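Side-chain contact in uncharacterized protein (Magnetospirillum magneticum AMB-1, PDB 5MU5), which is a Maf glycosyltransferase that probably glycosylates flagellin and is involved in formation of the bacterial flagellum: residues Asp244-Thr249 with Glu641-Asn646. Sequence-based numbering, arbitrary orientation.
Sequences DEMEMT and EWYFDN
Met246 lies lengthwise over one face of the Tyr643 ring, a Met-aromatic contact that joins helix 242-257 to the C-terminal part of helix 618-646, which belongs to the helical bundle domain of the Maf flagellin glycosyltransferases. The two side chains run past each other in opposite directions, each reaching toward the other's helix. Tyr643 leaves its backbone with CG anti to N (chi1 162°), which carries the ring across to helix 242-257. Met246 is extended beyond CG (chi2 177°), and this brings its successive atoms along the ring. Its CB sits 3.5 Å from Tyr643 CE1. Met246 CG stands almost straight above the middle of the ring, 3.8 Å from the centroid. The sulfur approaches obliquely, with Met246 SD 4.5 Å from the same centroid. The methyl CE ends at the root of the tyrosine, 3.7 Å from Tyr643 CB.

The phenol ring's far end reaches the backbone. Tyr643 OH donates a weak hydrogen bond to Met246 O, 2.6 Å away, so that one methionine supplies both the apolar cover of the ring and the acceptor for its hydroxyl. A phenylalanine in place of Tyr643 lacks the hydroxyl and would probably leave Met246 O without its donor from the other helix. Phe593 of helix 589-609 touches Met246, Thr249 and Tyr643 alike, placing this buried contact against a third helix. Thr249, one turn on from Met246, meets the hydroxyl with its carbon atoms, while its OG1 is hydrogen-bonded to Ser373 OG. The phenol oxygen thus ends beside the threonine's apolar side, with Tyr643 OH 3.4 Å from Thr249 CB and 3.5 Å from Thr249 CG2.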
ATOM      1  N   ASP A 244      12.658  -4.539   9.797  1.00 43.38           N
ATOM      2  CA  ASP A 244      12.917  -3.669   8.645  1.00 43.21           C
ATOM      3  C   ASP A 244      12.817  -2.202   9.065  1.00 41.55           C
ATOM      4  O   ASP A 244      13.563  -1.379   8.589  1.00 40.31           O
ATOM      5  CB  ASP A 244      11.950  -3.967   7.488  1.00 46.13           C
ATOM      6  CG  ASP A 244      12.075  -5.398   6.982  1.00 52.12           C
ATOM      7  OD1 ASP A 244      13.229  -5.865   6.807  1.00 53.10           O
ATOM      8  OD2 ASP A 244      11.021  -6.069   6.780  1.00 63.59           O
ATOM      9  N   GLU A 245      11.895  -1.872   9.959  1.00 41.66           N
ATOM     10  CA  GLU A 245      11.781  -0.499  10.413  1.00 44.01           C
ATOM     11  C   GLU A 245      13.002  -0.133  11.229  1.00 42.43           C
ATOM     12  O   GLU A 245      13.437   0.999  11.183  1.00 41.25           O
ATOM     13  CB  GLU A 245      10.505  -0.264  11.208  1.00 45.85           C
ATOM     14  CG  GLU A 245       9.234  -0.449  10.379  1.00 51.26           C
ATOM     15  CD  GLU A 245       9.044   0.596   9.283  1.00 53.95           C
ATOM     16  OE1 GLU A 245       9.361   1.782   9.513  1.00 57.66           O
ATOM     17  OE2 GLU A 245       8.539   0.229   8.192  1.00 60.96           O
ATOM     18  N   MET A 246      13.551  -1.088  11.978  1.00 42.86           N
ATOM     19  CA  MET A 246      14.792  -0.852  12.702  1.00 43.34           C
ATOM     20  C   MET A 246      15.900  -0.508  11.719  1.00 44.49           C
ATOM     21  O   MET A 246      16.629   0.464  11.919  1.00 45.46           O
ATOM     22  CB  MET A 246      15.210  -2.058  13.538  1.00 45.03           C
ATOM     23  CG  MET A 246      14.377  -2.278  14.782  1.00 46.93           C
ATOM     24  SD  MET A 246      14.909  -3.766  15.640  1.00 47.93           S
ATOM     25  CE  MET A 246      14.075  -3.521  17.197  1.00 49.09           C
ATOM     26  N   GLU A 247      16.019  -1.283  10.648  1.00 43.08           N
ATOM     27  CA  GLU A 247      17.051  -1.002   9.658  1.00 44.63           C
ATOM     28  C   GLU A 247      16.893   0.348   8.952  1.00 43.13           C
ATOM     29  O   GLU A 247      17.882   1.004   8.676  1.00 40.25           O
ATOM     30  CB  GLU A 247      17.114  -2.099   8.608  1.00 45.08           C
ATOM     31  CG  GLU A 247      18.101  -1.842   7.466  1.00 47.44           C
ATOM     32  CD  GLU A 247      19.477  -1.372   7.930  1.00 50.30           C
ATOM     33  OE1 GLU A 247      19.861  -1.699   9.077  1.00 54.28           O
ATOM     34  OE2 GLU A 247      20.179  -0.666   7.155  1.00 48.58           O
ATOM     35  N   MET A 248      15.660   0.737   8.636  1.00 43.98           N
ATOM     36  CA  MET A 248      15.411   1.978   7.911  1.00 42.89           C
ATOM     37  C   MET A 248      15.837   3.139   8.768  1.00 41.75           C
ATOM     38  O   MET A 248      16.493   4.055   8.291  1.00 43.53           O
ATOM     39  CB  MET A 248      13.926   2.175   7.609  1.00 43.83           C
ATOM     40  CG  MET A 248      13.261   1.188   6.668  1.00 46.34           C
ATOM     41  SD  MET A 248      13.995   1.069   5.040  1.00 48.69           S
ATOM     42  CE  MET A 248      15.158  -0.278   5.240  1.00 48.31           C
ATOM     43  N   THR A 249      15.414   3.093  10.027  1.00 40.14           N
ATOM     44  CA  THR A 249      15.685   4.140  10.986  1.00 41.06           C
ATOM     45  C   THR A 249      17.175   4.170  11.338  1.00 40.74           C
ATOM     46  O   THR A 249      17.724   5.253  11.528  1.00 41.76           O
ATOM     47  CB  THR A 249      14.786   3.986  12.239  1.00 41.97           C
ATOM     48  OG1 THR A 249      13.429   4.234  11.882  1.00 43.06           O
ATOM     49  CG2 THR A 249      15.155   4.952  13.323  1.00 45.30           C
ATOM     50  N   GLU A 641      14.241  -1.649  23.080  1.00 46.83           N
ATOM     51  CA  GLU A 641      15.088  -0.978  24.063  1.00 49.96           C
ATOM     52  C   GLU A 641      16.560  -1.239  23.796  1.00 49.79           C
ATOM     53  O   GLU A 641      17.384  -0.335  23.880  1.00 49.81           O
ATOM     54  CB  GLU A 641      14.719  -1.410  25.485  1.00 52.91           C
ATOM     55  CG  GLU A 641      13.377  -0.848  25.945  1.00 55.16           C
ATOM     56  CD  GLU A 641      12.895  -1.426  27.274  1.00 61.14           C
ATOM     57  OE1 GLU A 641      13.541  -2.352  27.822  1.00 64.16           O
ATOM     58  OE2 GLU A 641      11.838  -0.963  27.764  1.00 66.00           O
ATOM     59  N   TRP A 642      16.879  -2.486  23.489  1.00 49.18           N
ATOM     60  CA  TRP A 642      18.227  -2.852  23.072  1.00 49.08           C
ATOM     61  C   TRP A 642      18.654  -2.127  21.782  1.00 48.27           C
ATOM     62  O   TRP A 642      19.795  -1.691  21.656  1.00 48.52           O
ATOM     63  CB  TRP A 642      18.276  -4.362  22.864  1.00 49.87           C
ATOM     64  CG  TRP A 642      19.487  -4.857  22.169  1.00 52.21           C
ATOM     65  CD1 TRP A 642      20.696  -5.110  22.729  1.00 53.16           C
ATOM     66  CD2 TRP A 642      19.604  -5.197  20.777  1.00 52.42           C
ATOM     67  NE1 TRP A 642      21.569  -5.575  21.773  1.00 55.40           N
ATOM     68  CE2 TRP A 642      20.926  -5.631  20.566  1.00 53.05           C
ATOM     69  CE3 TRP A 642      18.722  -5.166  19.688  1.00 51.60           C
ATOM     70  CZ2 TRP A 642      21.391  -6.046  19.312  1.00 51.98           C
ATOM     71  CZ3 TRP A 642      19.187  -5.568  18.439  1.00 51.03           C
ATOM     72  CH2 TRP A 642      20.513  -6.003  18.267  1.00 52.49           C
ATOM     73  N   TYR A 643      17.732  -2.013  20.825  1.00 46.67           N
ATOM     74  CA  TYR A 643      18.027  -1.391  19.537  1.00 46.03           C
ATOM     75  C   TYR A 643      18.332   0.084  19.666  1.00 47.49           C
ATOM     76  O   TYR A 643      19.306   0.553  19.087  1.00 48.56           O
ATOM     77  CB  TYR A 643      16.868  -1.586  18.565  1.00 45.95           C
ATOM     78  CG  TYR A 643      16.856  -0.654  17.389  1.00 42.82           C
ATOM     79  CD1 TYR A 643      17.623  -0.908  16.271  1.00 43.59           C
ATOM     80  CD2 TYR A 643      16.052   0.473  17.390  1.00 43.07           C
ATOM     81  CE1 TYR A 643      17.605  -0.047  15.183  1.00 44.00           C
ATOM     82  CE2 TYR A 643      16.009   1.326  16.300  1.00 41.88           C
ATOM     83  CZ  TYR A 643      16.792   1.070  15.200  1.00 42.61           C
ATOM     84  OH  TYR A 643      16.756   1.925  14.110  1.00 41.49           O
ATOM     85  N   PHE A 644      17.496   0.806  20.402  1.00 46.70           N
ATOM     86  CA  PHE A 644      17.716   2.227  20.608  1.00 49.22           C
ATOM     87  C   PHE A 644      18.977   2.510  21.422  1.00 53.96           C
ATOM     88  O   PHE A 644      19.648   3.515  21.176  1.00 53.68           O
ATOM     89  CB  PHE A 644      16.472   2.934  21.170  1.00 47.21           C
ATOM     90  CG  PHE A 644      15.467   3.274  20.104  1.00 45.59           C
ATOM     91  CD1 PHE A 644      15.655   4.373  19.296  1.00 43.54           C
ATOM     92  CD2 PHE A 644      14.371   2.457  19.874  1.00 44.98           C
ATOM     93  CE1 PHE A 644      14.755   4.666  18.285  1.00 44.65           C
ATOM     94  CE2 PHE A 644      13.468   2.746  18.871  1.00 43.67           C
ATOM     95  CZ  PHE A 644      13.656   3.852  18.074  1.00 44.86           C
ATOM     96  N   ASP A 645      19.311   1.630  22.365  1.00 57.51           N
ATOM     97  CA  ASP A 645      20.567   1.761  23.100  1.00 61.99           C
ATOM     98  C   ASP A 645      21.811   1.606  22.209  1.00 60.44           C
ATOM     99  O   ASP A 645      22.823   2.213  22.485  1.00 61.69           O
ATOM    100  CB  ASP A 645      20.644   0.742  24.240  1.00 67.58           C
ATOM    101  CG  ASP A 645      19.823   1.152  25.451  1.00 72.48           C
ATOM    102  OD1 ASP A 645      19.485   2.346  25.578  1.00 81.00           O
ATOM    103  OD2 ASP A 645      19.514   0.281  26.287  1.00 78.76           O
ATOM    104  N   ASN A 646      21.716   0.821  21.137  1.00 58.00           N
ATOM    105  CA  ASN A 646      22.870   0.509  20.296  1.00 57.40           C
ATOM    106  C   ASN A 646      22.787   0.968  18.850  1.00 55.29           C
ATOM    107  O   ASN A 646      23.592   0.529  18.012  1.00 48.64           O
ATOM    108  CB  ASN A 646      23.048  -1.009  20.272  1.00 60.21           C
ATOM    109  CG  ASN A 646      23.333  -1.573  21.632  1.00 61.19           C
ATOM    110  OD1 ASN A 646      22.684  -2.516  22.068  1.00 65.15           O
ATOM    111  ND2 ASN A 646      24.285  -0.982  22.323  1.00 65.62           N
TER